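Local coordinates for protein Pcza361.24 (Amycolatopsis orientalis, PDB 3G2M) that probably transfers methyl groups from S-adenosyl-L-methionine to nitrogen on glycopeptide antibiotics or their precursors during biosynthesis, at residues Q271-S276 with G280-V285; T69-E74 with L187-M192. All coordinates share one frame; numbering follows the deposited sequence.

Both interactions lie on the seven-stranded mixed sheet of a class I methyltransferase fold, their centres about 8 Å apart. Interaction 2 closes before interaction 1 opens along the chain. It ties helix 69-79 to strand 184-191, whereas interaction 1 is the turn end of the hairpin of strands 267-274 and 284-290. Strands 184-191 and 284-290 are antiparallel neighbours, so the contacts meet directly: Val285 N lies 2.8 Å from Leu190 O, and Asp283 O lies 2.9 Å from Met192 N, both probable hydrogen bonds. Ser157 and Arg95, which bind the cofactor, lie near Met284 of interaction 1 and are bonded by Glu71 of interaction 2, so both contacts border the cofactor site.

Interaction 1: residues Q271-S276 with G280-V285; sequences QTPFAS and GRKDMV
Gln271 sets its CB against Val285 CG1 at 3.8 Å, and Thr272 O receives a CA-H...O contact from Val285. Pro273 and Val285 form an antiparallel non-hydrogen-bonded pair with side chains on one face of the sheet; the aliphatic chain of Lys282 runs beside the Pro273 carbonyl. Phe274 pairs with Met284, a selenomethionine, its N donating to Met284 O at 2.7 Å (158°). With chi1 at 69°, the phenyl ring swings across the neighbouring strand: Met284 CB sits over its face, 3.9 Å from the centroid, while SE approaches obliquely, 4.5 Å from the centroid, in a Met-aromatic contact. Phe274 O draws weak bonds from the N atoms of both Asp283 and Met284. Ala275 CB rests on Arg281 O at 3.5 Å. Ser276 then engages the Asp283 carboxylate twice: its N meets OD1 at 2.8 Å, and its OG donates to the syn lone pair of OD2 at 2.7 Å, which fixes the carboxylate's rotation. Arg281 turns elsewhere, to a salt bridge with Glu197. This is the closing end of the antiparallel hairpin that completes the class I methyltransferase sheet, with Met284 near Ser157 of the cofactor site.

Interaction 2: residues T69-E74 with L187-M192; sequences TSEARE and LLSLAM
A single hydrogen bond carries this contact: Ser189 OG donates to Glu71 OE2 over 2.7 Å. The hydroxyl meets the carboxylate from above, 46° out of its plane. Glu71 spans the gap between helix and strand with a fully extended chain, its CG opposite the backbone N (chi1 -173°); the nearest CA atoms, those of Glu71 and Ser189, remain 7.8 Å apart. The two segments bury just 69 Å² between them, yet both residues are buried in the fold, so the link is polar and specific rather than a packed interface. Around this first shell, other groups hold the carboxylate. Ser157 OG forms a second hydrogen bond to OE2, and OE1 makes a salt bridge with Arg95 NH1, so three side chains grip the acid and restrict its rotation. Ser189 OG, for its part, accepts a hydrogen bond from Ser158 N at the start of helix 158-161, and this leaves its own hydrogen directed at Glu71. Farther out, the strand is anchored on both edges: Ser189 pairs through its backbone with Ile156, and Leu190 with Val285. Phe75, one turn along helix 69-79 from Glu71, packs on Ser189, whereas Leu188 and Leu190 face helix 254-263 on the other side of the sheet. Arg95 and Ser157 both contact S-adenosyl-L-methionine; Ser157 directly follows strand 151-156, and Arg95 lies in the loop between strand 86-89 and helix 97-101. Glu71 thus probably acts as a second-shell residue, linking them to helix 69-79, beside the cofactor site at the carboxyl ends of the parallel strands in a Rossmann-like class I methyltransferase.

Interaction 1: residues Q271-S276 with G280-V285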
ATOM      1  N   GLN A 271      -7.645  -9.253 -18.594  1.00 38.90           N
ATOM      2  CA  GLN A 271      -7.480  -9.679 -17.200  1.00 39.70           C
ATOM      3  C   GLN A 271      -8.313 -10.934 -17.029  1.00 39.85           C
ATOM      4  O   GLN A 271      -9.542 -10.889 -17.164  1.00 40.33           O
ATOM      5  CB  GLN A 271      -8.005  -8.636 -16.213  1.00 39.89           C
ATOM      6  CG  GLN A 271      -7.524  -7.213 -16.379  1.00 41.01           C
ATOM      7  CD  GLN A 271      -8.212  -6.264 -15.399  1.00 40.46           C
ATOM      8  OE1 GLN A 271      -8.410  -6.589 -14.225  1.00 43.04           O
ATOM      9  NE2 GLN A 271      -8.580  -5.096 -15.882  1.00 40.92           N
ATOM     10  N   THR A 272      -7.655 -12.049 -16.739  1.00 39.93           N
ATOM     11  CA  THR A 272      -8.338 -13.332 -16.638  1.00 39.94           C
ATOM     12  C   THR A 272      -8.173 -13.944 -15.247  1.00 39.96           C
ATOM     13  O   THR A 272      -7.078 -14.380 -14.884  1.00 39.66           O
ATOM     14  CB  THR A 272      -7.839 -14.331 -17.707  1.00 39.93           C
ATOM     15  OG1 THR A 272      -7.836 -13.697 -18.993  1.00 39.69           O
ATOM     16  CG2 THR A 272      -8.738 -15.570 -17.749  1.00 40.39           C
ATOM     17  N   PRO A 273      -9.267 -13.981 -14.462  1.00 40.21           N
ATOM     18  CA  PRO A 273      -9.210 -14.665 -13.172  1.00 40.41           C
ATOM     19  C   PRO A 273      -9.031 -16.177 -13.333  1.00 40.58           C
ATOM     20  O   PRO A 273      -9.534 -16.765 -14.296  1.00 40.73           O
ATOM     21  CB  PRO A 273     -10.561 -14.325 -12.527  1.00 40.44           C
ATOM     22  CG  PRO A 273     -11.455 -13.996 -13.665  1.00 40.91           C
ATOM     23  CD  PRO A 273     -10.588 -13.373 -14.712  1.00 40.42           C
ATOM     24  N   PHE A 274      -8.297 -16.786 -12.406  1.00 40.60           N
ATOM     25  CA  PHE A 274      -8.054 -18.226 -12.414  1.00 40.83           C
ATOM     26  C   PHE A 274      -7.704 -18.720 -11.014  1.00 41.11           C
ATOM     27  O   PHE A 274      -7.363 -17.923 -10.139  1.00 40.75           O
ATOM     28  CB  PHE A 274      -6.957 -18.601 -13.424  1.00 40.67           C
ATOM     29  CG  PHE A 274      -5.572 -18.129 -13.045  1.00 40.63           C
ATOM     30  CD1 PHE A 274      -4.687 -18.986 -12.394  1.00 40.87           C
ATOM     31  CD2 PHE A 274      -5.142 -16.849 -13.369  1.00 40.40           C
ATOM     32  CE1 PHE A 274      -3.404 -18.564 -12.059  1.00 40.95           C
ATOM     33  CE2 PHE A 274      -3.858 -16.417 -13.031  1.00 40.23           C
ATOM     34  CZ  PHE A 274      -2.992 -17.276 -12.383  1.00 40.30           C
ATOM     35  N   ALA A 275      -7.804 -20.032 -10.811  1.00 41.61           N
ATOM     36  CA  ALA A 275      -7.463 -20.652  -9.535  1.00 42.36           C
ATOM     37  C   ALA A 275      -6.007 -21.099  -9.540  1.00 43.16           C
ATOM     38  O   ALA A 275      -5.570 -21.819 -10.442  1.00 43.17           O
ATOM     39  CB  ALA A 275      -8.388 -21.830  -9.247  1.00 42.35           C
ATOM     40  N   SER A 276      -5.263 -20.668  -8.527  1.00 44.09           N
ATOM     41  CA  SER A 276      -3.843 -21.000  -8.412  1.00 45.21           C
ATOM     42  C   SER A 276      -3.588 -22.484  -8.121  1.00 45.75           C
ATOM     43  O   SER A 276      -2.527 -23.011  -8.455  1.00 45.89           O
ATOM     44  CB  SER A 276      -3.173 -20.118  -7.356  1.00 45.16           C
ATOM     45  OG  SER A 276      -3.804 -20.263  -6.098  1.00 45.90           O
ATOM     46  N   GLY A 280     -10.947 -24.968  -7.279  1.00 47.69           N
ATOM     47  CA  GLY A 280     -11.486 -24.145  -6.202  1.00 47.23           C
ATOM     48  C   GLY A 280     -11.775 -22.727  -6.658  1.00 46.93           C
ATOM     49  O   GLY A 280     -11.942 -22.471  -7.857  1.00 46.91           O
ATOM     50  N   ARG A 281     -11.835 -21.806  -5.696  1.00 46.40           N
ATOM     51  CA  ARG A 281     -12.086 -20.396  -5.989  1.00 45.90           C
ATOM     52  C   ARG A 281     -10.971 -19.814  -6.849  1.00 44.85           C
ATOM     53  O   ARG A 281      -9.790 -20.078  -6.615  1.00 44.65           O
ATOM     54  CB  ARG A 281     -12.237 -19.574  -4.697  1.00 46.01           C
ATOM     55  CG  ARG A 281     -12.576 -18.094  -4.936  1.00 46.52           C
ATOM     56  CD  ARG A 281     -12.533 -17.254  -3.663  1.00 46.64           C
ATOM     57  NE  ARG A 281     -11.170 -16.917  -3.255  1.00 47.79           N
ATOM     58  CZ  ARG A 281     -10.586 -15.731  -3.429  0.50 47.49           C
ATOM     59  NH1 ARG A 281     -11.228 -14.724  -4.010  1.00 47.51           N
ATOM     60  NH2 ARG A 281      -9.344 -15.549  -3.012  1.00 47.25           N
ATOM     61  N   LYS A 282     -11.361 -19.045  -7.859  1.00 43.85           N
ATOM     62  CA  LYS A 282     -10.409 -18.262  -8.631  1.00 42.95           C
ATOM     63  C   LYS A 282      -9.818 -17.199  -7.700  1.00 41.97           C
ATOM     64  O   LYS A 282     -10.530 -16.320  -7.213  1.00 42.04           O
ATOM     65  CB  LYS A 282     -11.086 -17.654  -9.864  1.00 42.82           C
ATOM     66  CG  LYS A 282     -11.518 -18.707 -10.894  1.00 43.34           C
ATOM     67  CD  LYS A 282     -12.203 -18.082 -12.099  1.00 43.42           C
ATOM     68  CE  LYS A 282     -12.172 -19.009 -13.310  1.00 44.53           C
ATOM     69  NZ  LYS A 282     -13.099 -20.167 -13.184  1.00 45.67           N
ATOM     70  N   ASP A 283      -8.523 -17.324  -7.419  1.00 40.76           N
ATOM     71  CA  ASP A 283      -7.853 -16.485  -6.424  1.00 39.73           C
ATOM     72  C   ASP A 283      -6.671 -15.702  -7.007  1.00 39.22           C
ATOM     73  O   ASP A 283      -5.809 -15.221  -6.271  1.00 37.85           O
ATOM     74  CB  ASP A 283      -7.395 -17.338  -5.234  1.00 39.68           C
ATOM     75  CG  ASP A 283      -6.397 -18.416  -5.628  1.00 39.53           C
ATOM     76  OD1 ASP A 283      -6.174 -18.631  -6.832  1.00 39.28           O
ATOM     77  OD2 ASP A 283      -5.832 -19.059  -4.721  1.00 40.69           O
HETATM   78  N   MSE A 284      -6.660 -15.573  -8.328  1.00 38.95           N
HETATM   79  CA  MSE A 284      -5.568 -14.942  -9.039  1.00 40.11           C
HETATM   80  C   MSE A 284      -6.060 -14.412 -10.372  1.00 37.94           C
HETATM   81  O   MSE A 284      -7.018 -14.937 -10.935  1.00 37.67           O
HETATM   82  CB  MSE A 284      -4.456 -15.964  -9.264  1.00 40.07           C
HETATM   83  CG  MSE A 284      -3.103 -15.378  -9.528  1.00 42.18           C
HETATM   84 SE   MSE A 284      -1.777 -16.744  -9.131  1.00 47.01          SE
HETATM   85  CE  MSE A 284      -1.648 -16.464  -7.200  1.00 46.66           C
ATOM     86  N   VAL A 285      -5.387 -13.378 -10.874  1.00 36.17           N
ATOM     87  CA  VAL A 285      -5.720 -12.752 -12.151  1.00 34.98           C
ATOM     88  C   VAL A 285      -4.475 -12.740 -13.056  1.00 34.38           C
ATOM     89  O   VAL A 285      -3.383 -12.350 -12.618  1.00 33.87           O
ATOM     90  CB  VAL A 285      -6.267 -11.299 -11.946  1.00 35.00           C
ATOM     91  CG1 VAL A 285      -6.576 -10.629 -13.276  1.00 35.43           C
ATOM     92  CG2 VAL A 285      -7.515 -11.312 -11.084  1.00 34.82           C
TER

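Interaction 2: residues T69-E74 with L187-M192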
ATOM      1  N   THR A  69       2.424 -24.982 -10.903  1.00 52.00           N
ATOM      2  CA  THR A  69       2.157 -25.629 -12.188  1.00 50.46           C
ATOM      3  C   THR A  69       0.954 -25.016 -12.893  1.00 49.18           C
ATOM      4  O   THR A  69       0.992 -24.794 -14.101  1.00 49.13           O
ATOM      5  CB  THR A  69       1.944 -27.160 -12.041  1.00 50.74           C
ATOM      6  OG1 THR A  69       1.222 -27.433 -10.834  1.00 50.66           O
ATOM      7  CG2 THR A  69       3.286 -27.891 -12.009  1.00 50.71           C
ATOM      8  N   SER A  70      -0.105 -24.741 -12.132  1.00 47.68           N
ATOM      9  CA  SER A  70      -1.309 -24.108 -12.667  1.00 46.31           C
ATOM     10  C   SER A  70      -1.036 -22.673 -13.105  1.00 44.97           C
ATOM     11  O   SER A  70      -1.600 -22.195 -14.092  1.00 44.88           O
ATOM     12  CB  SER A  70      -2.429 -24.122 -11.628  1.00 46.28           C
ATOM     13  OG  SER A  70      -2.833 -25.447 -11.339  1.00 47.77           O
ATOM     14  N   GLU A  71      -0.177 -21.988 -12.356  1.00 43.44           N
ATOM     15  CA  GLU A  71       0.184 -20.608 -12.663  1.00 41.69           C
ATOM     16  C   GLU A  71       0.985 -20.538 -13.960  1.00 41.14           C
ATOM     17  O   GLU A  71       0.659 -19.750 -14.849  1.00 40.71           O
ATOM     18  CB  GLU A  71       0.960 -19.976 -11.502  1.00 41.77           C
ATOM     19  CG  GLU A  71       1.219 -18.496 -11.688  1.00 40.18           C
ATOM     20  CD  GLU A  71       2.061 -17.881 -10.586  1.00 40.81           C
ATOM     21  OE1 GLU A  71       2.240 -18.511  -9.521  1.00 38.12           O
ATOM     22  OE2 GLU A  71       2.545 -16.748 -10.791  1.00 38.56           O
ATOM     23  N   ALA A  72       2.016 -21.374 -14.072  1.00 40.44           N
ATOM     24  CA  ALA A  72       2.845 -21.418 -15.278  1.00 40.29           C
ATOM     25  C   ALA A  72       2.014 -21.753 -16.513  1.00 40.21           C
ATOM     26  O   ALA A  72       2.225 -21.179 -17.585  1.00 39.64           O
ATOM     27  CB  ALA A  72       3.995 -22.407 -15.112  1.00 40.35           C
ATOM     28  N   ARG A  73       1.064 -22.670 -16.335  1.00 40.60           N
ATOM     29  CA  ARG A  73       0.097 -23.047 -17.359  1.00 41.16           C
ATOM     30  C   ARG A  73      -0.717 -21.842 -17.841  1.00 40.95           C
ATOM     31  O   ARG A  73      -0.930 -21.678 -19.047  1.00 40.57           O
ATOM     32  CB  ARG A  73      -0.838 -24.120 -16.800  1.00 41.24           C
ATOM     33  CG  ARG A  73      -1.582 -24.962 -17.831  1.00 42.18           C
ATOM     34  CD  ARG A  73      -2.360 -26.071 -17.128  1.00 42.39           C
ATOM     35  NE  ARG A  73      -3.395 -25.528 -16.246  1.00 44.92           N
ATOM     36  CZ  ARG A  73      -3.789 -26.081 -15.099  1.00 46.02           C
ATOM     37  NH1 ARG A  73      -3.230 -27.206 -14.659  1.00 46.02           N
ATOM     38  NH2 ARG A  73      -4.739 -25.495 -14.380  1.00 46.49           N
ATOM     39  N   GLU A  74      -1.167 -21.002 -16.906  1.00 40.91           N
ATOM     40  CA  GLU A  74      -1.941 -19.814 -17.276  1.00 41.29           C
ATOM     41  C   GLU A  74      -1.108 -18.822 -18.069  1.00 40.85           C
ATOM     42  O   GLU A  74      -1.601 -18.225 -19.028  1.00 40.61           O
ATOM     43  CB  GLU A  74      -2.580 -19.135 -16.063  1.00 41.61           C
ATOM     44  CG  GLU A  74      -3.907 -19.752 -15.636  1.00 43.66           C
ATOM     45  CD  GLU A  74      -5.021 -19.643 -16.678  1.00 44.94           C
ATOM     46  OE1 GLU A  74      -5.101 -18.634 -17.418  1.00 46.30           O
ATOM     47  OE2 GLU A  74      -5.841 -20.575 -16.740  1.00 47.54           O
ATOM     48  N   LEU A 187       3.242  -9.914 -19.078  1.00 32.84           N
ATOM     49  CA  LEU A 187       2.246 -10.746 -18.404  1.00 32.89           C
ATOM     50  C   LEU A 187       2.498 -10.754 -16.915  1.00 32.24           C
ATOM     51  O   LEU A 187       3.631 -10.946 -16.475  1.00 31.63           O
ATOM     52  CB  LEU A 187       2.275 -12.191 -18.922  1.00 32.86           C
ATOM     53  CG  LEU A 187       1.877 -12.600 -20.347  1.00 35.04           C
ATOM     54  CD1 LEU A 187       0.416 -12.359 -20.624  1.00 36.83           C
ATOM     55  CD2 LEU A 187       2.718 -11.944 -21.414  1.00 37.28           C
ATOM     56  N   LEU A 188       1.435 -10.553 -16.144  1.00 31.81           N
ATOM     57  CA  LEU A 188       1.528 -10.572 -14.690  1.00 31.53           C
ATOM     58  C   LEU A 188       0.463 -11.490 -14.095  1.00 31.60           C
ATOM     59  O   LEU A 188      -0.667 -11.523 -14.572  1.00 31.99           O
ATOM     60  CB  LEU A 188       1.342  -9.159 -14.110  1.00 31.36           C
ATOM     61  CG  LEU A 188       2.021  -7.923 -14.704  1.00 31.25           C
ATOM     62  CD1 LEU A 188       1.184  -7.313 -15.822  1.00 29.78           C
ATOM     63  CD2 LEU A 188       2.225  -6.879 -13.595  1.00 31.08           C
ATOM     64  N   SER A 189       0.831 -12.250 -13.070  1.00 31.88           N
ATOM     65  CA  SER A 189      -0.170 -12.871 -12.214  1.00 31.31           C
ATOM     66  C   SER A 189      -0.294 -12.028 -10.956  1.00 31.62           C
ATOM     67  O   SER A 189       0.694 -11.446 -10.498  1.00 31.58           O
ATOM     68  CB  SER A 189       0.190 -14.311 -11.871  1.00 31.79           C
ATOM     69  OG  SER A 189       1.322 -14.378 -11.026  1.00 31.60           O
ATOM     70  N   LEU A 190      -1.510 -11.943 -10.419  1.00 31.19           N
ATOM     71  CA  LEU A 190      -1.791 -11.129  -9.239  1.00 31.68           C
ATOM     72  C   LEU A 190      -2.813 -11.840  -8.379  1.00 31.66           C
ATOM     73  O   LEU A 190      -3.913 -12.129  -8.850  1.00 32.01           O
ATOM     74  CB  LEU A 190      -2.351  -9.752  -9.636  1.00 31.22           C
ATOM     75  CG  LEU A 190      -1.487  -8.853 -10.542  1.00 32.55           C
ATOM     76  CD1 LEU A 190      -2.305  -7.723 -11.151  1.00 32.12           C
ATOM     77  CD2 LEU A 190      -0.290  -8.305  -9.795  1.00 32.48           C
ATOM     78  N   ALA A 191      -2.451 -12.106  -7.127  1.00 31.99           N
ATOM     79  CA  ALA A 191      -3.380 -12.687  -6.158  1.00 33.15           C
ATOM     80  C   ALA A 191      -4.567 -11.751  -5.912  1.00 33.93           C
ATOM     81  O   ALA A 191      -4.393 -10.531  -5.825  1.00 33.57           O
ATOM     82  CB  ALA A 191      -2.664 -12.998  -4.858  1.00 33.04           C
HETATM   83  N   MSE A 192      -5.759 -12.341  -5.799  1.00 34.70           N
HETATM   84  CA  MSE A 192      -7.018 -11.605  -5.706  1.00 36.65           C
HETATM   85  C   MSE A 192      -7.768 -12.034  -4.447  1.00 35.73           C
HETATM   86  O   MSE A 192      -8.277 -13.154  -4.370  1.00 35.30           O
HETATM   87  CB  MSE A 192      -7.882 -11.838  -6.963  1.00 36.28           C
HETATM   88  CG  MSE A 192      -9.262 -11.130  -6.975  1.00 38.09           C
HETATM   89 SE   MSE A 192     -10.371 -11.515  -8.576  1.00 42.63          SE
HETATM   90  CE  MSE A 192     -10.666 -13.411  -8.273  1.00 41.23           C
TER